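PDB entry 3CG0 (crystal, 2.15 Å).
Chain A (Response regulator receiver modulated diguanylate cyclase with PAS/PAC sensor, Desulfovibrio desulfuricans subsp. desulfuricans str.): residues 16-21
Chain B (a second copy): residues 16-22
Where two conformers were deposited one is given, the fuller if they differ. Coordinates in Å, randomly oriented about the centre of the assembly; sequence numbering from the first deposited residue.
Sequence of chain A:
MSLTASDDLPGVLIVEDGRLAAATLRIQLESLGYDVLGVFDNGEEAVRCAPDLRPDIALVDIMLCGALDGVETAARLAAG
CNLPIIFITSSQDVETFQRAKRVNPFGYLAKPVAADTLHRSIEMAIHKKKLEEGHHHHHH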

# COMPACT_ATOMS: atom_id res chain seq x y z
N GLU A 16 11.65 -0.82 11.65
CA GLU A 16 11.41 0.03 10.49
C GLU A 16 12.63 -0.07 9.58
O GLU A 16 13.74 0.20 10.03
CB GLU A 16 11.19 1.48 10.96
CG GLU A 16 11.07 2.55 9.87
CD GLU A 16 9.92 2.31 8.91
OE1 GLU A 16 8.77 2.24 9.39
OE2 GLU A 16 10.16 2.17 7.70
N ASP A 17 12.41 -0.48 8.33
CA ASP A 17 13.50 -0.61 7.35
C ASP A 17 13.88 0.72 6.66
O ASP A 17 15.03 0.90 6.23
CB ASP A 17 13.12 -1.66 6.31
CG ASP A 17 14.31 -2.12 5.49
OD1 ASP A 17 15.45 -2.06 6.02
OD2 ASP A 17 14.12 -2.53 4.32
N GLY A 18 12.92 1.64 6.57
CA GLY A 18 13.11 2.93 5.90
C GLY A 18 14.09 3.83 6.63
O GLY A 18 13.90 4.14 7.80
N ARG A 19 15.14 4.26 5.93
CA ARG A 19 16.19 5.08 6.55
C ARG A 19 15.69 6.44 7.04
O ARG A 19 16.06 6.89 8.11
CB ARG A 19 17.34 5.29 5.57
CG ARG A 19 18.10 4.03 5.21
CD ARG A 19 19.03 4.40 4.07
NE ARG A 19 19.91 3.34 3.58
CZ ARG A 19 21.09 3.04 4.12
NH1 ARG A 19 21.50 3.69 5.20
NH2 ARG A 19 21.86 2.09 3.59
N LEU A 20 14.83 7.08 6.26
CA LEU A 20 14.29 8.38 6.62
C LEU A 20 13.25 8.30 7.73
O LEU A 20 13.26 9.12 8.64
CB LEU A 20 13.68 9.08 5.41
CG LEU A 20 13.36 10.56 5.61
CD1 LEU A 20 14.62 11.39 5.40
CD2 LEU A 20 12.21 10.99 4.69
N ALA A 21 12.35 7.32 7.64
CA ALA A 21 11.36 7.10 8.68
C ALA A 21 12.02 6.68 9.99
O ALA A 21 11.62 7.15 11.04
CB ALA A 21 10.33 6.07 8.24
N GLU B 16 16.36 3.19 -3.33
CA GLU B 16 15.47 2.51 -2.39
C GLU B 16 15.73 3.05 -0.99
O GLU B 16 16.86 3.12 -0.55
CB GLU B 16 15.63 0.98 -2.49
CG GLU B 16 15.05 0.14 -1.35
CD GLU B 16 13.56 0.28 -1.19
OE1 GLU B 16 12.81 -0.04 -2.13
OE2 GLU B 16 13.13 0.73 -0.11
N ASP B 17 14.65 3.44 -0.32
CA ASP B 17 14.71 4.04 1.00
C ASP B 17 15.03 3.02 2.09
O ASP B 17 15.67 3.35 3.07
CB ASP B 17 13.39 4.76 1.32
CG ASP B 17 13.37 5.39 2.72
OD1 ASP B 17 14.24 6.25 3.00
OD2 ASP B 17 12.47 5.04 3.52
N GLY B 18 14.58 1.79 1.88
CA GLY B 18 14.71 0.71 2.86
C GLY B 18 16.09 0.11 2.82
O GLY B 18 16.56 -0.26 1.77
N ARG B 19 16.70 -0.00 4.00
CA ARG B 19 18.09 -0.45 4.13
C ARG B 19 18.29 -1.90 3.69
O ARG B 19 19.18 -2.20 2.88
CB ARG B 19 18.60 -0.20 5.56
CG ARG B 19 19.87 -0.99 5.95
CD ARG B 19 20.82 -0.18 6.84
NE ARG B 19 20.13 0.77 7.71
CZ ARG B 19 20.68 1.87 8.21
NH1 ARG B 19 21.94 2.18 7.94
NH2 ARG B 19 19.95 2.67 8.99
N LEU B 20 17.47 -2.80 4.22
CA LEU B 20 17.56 -4.21 3.87
C LEU B 20 16.94 -4.46 2.50
O LEU B 20 17.40 -5.34 1.77
CB LEU B 20 16.89 -5.07 4.96
CG LEU B 20 16.84 -6.60 4.85
CD1 LEU B 20 18.20 -7.23 4.53
CD2 LEU B 20 16.28 -7.19 6.13
N ALA B 21 15.91 -3.68 2.14
CA ALA B 21 15.26 -3.82 0.84
C ALA B 21 16.24 -3.56 -0.30
O ALA B 21 16.26 -4.30 -1.27
CB ALA B 21 14.04 -2.90 0.72
N ALA B 22 17.04 -2.50 -0.16
CA ALA B 22 18.07 -2.16 -1.13
C ALA B 22 19.07 -3.30 -1.23
O ALA B 22 19.40 -3.74 -2.32
CB ALA B 22 18.76 -0.88 -0.71
O HOH W 1 17.33 1.62 8.39
O HOH W 2 18.46 1.87 1.22

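What holds the two backbones together at the centre? Gly A18 and Gly B18 are nearest neighbours across the contact, with their CA atoms 4.1 Å apart, and a single beta bridge forms around them. Its two hydrogen bonds run in opposite directions: Arg B19 N donates to Asp A17 O at 2.9 Å, and Arg A19 N donates to Asp B17 O at 3.0 Å. Both are close to straight, with N-H...O angles of 170°, so each aspartate carbonyl is satisfied by the first helical residue of the other chain. Gly B18 CA also makes a CA-H...O contact with Asp A17 O at 3.4 Å.

How are the free amides at the start of each helix satisfied? The first turn of a helix has NH groups without backbone acceptors in their own helix, and here the partner chain's aspartate reaches several of them, more completely in chain B than in chain A. Asp A17 uses both carboxylate oxygens: OD1 accepts from Leu B20 N at 2.8 Å, almost linearly, and OD2 accepts from Ala B21 N at 3.0 Å, with a more bent angle of 145°. The return arrangement is looser. Asp B17 OD1 receives a weak bond from Leu A20 N at 3.4 Å, and Ala A21 N is 4.7 Å from Asp B17 OD2, too far for the bond its counterpart Ala B21 N makes. The two sides thus share a bond from Leu A20 or Leu B20 but differ in its strength, and the bond from Ala B21 exists on one side alone. By Ala B22 the helix supplies its own acceptor, as Ala B22 N bonds to Gly B18 O at 3.0 Å.

Why does glycine suit position 18 here? An ideal CB on Gly A18 would lie 2.7 Å from Asp B17 OD2, and one on Gly B18 would lie 2.8 Å from Asp A17 OD2; both are clashes. The bare CA atoms leave room for the carboxylates. Each glycine amide is satisfied within its own chain: Gly A18 N donates to Glu A16 OE2 at 3.0 Å, and Gly B18 N to Glu B16 OE2 at 2.7 Å.

What do the arginines and waters add? Arg A19 NH1 and Arg B19 NH1 approach to 3.2 Å, but both are donors and the charges are alike, so this is no hydrogen bond. Water instead links the arginine side chains to backbone carbonyls. Water 1 accepts from Arg B19 NH2 at 2.9 Å and donates to Asp A17 O at 3.2 Å, giving that carbonyl a second donor. Water 2 accepts from Arg A19 NE at 3.1 Å and donates to Glu B16 O at 2.7 Å, with a weak bond to Gly B18 O at 2.9 Å.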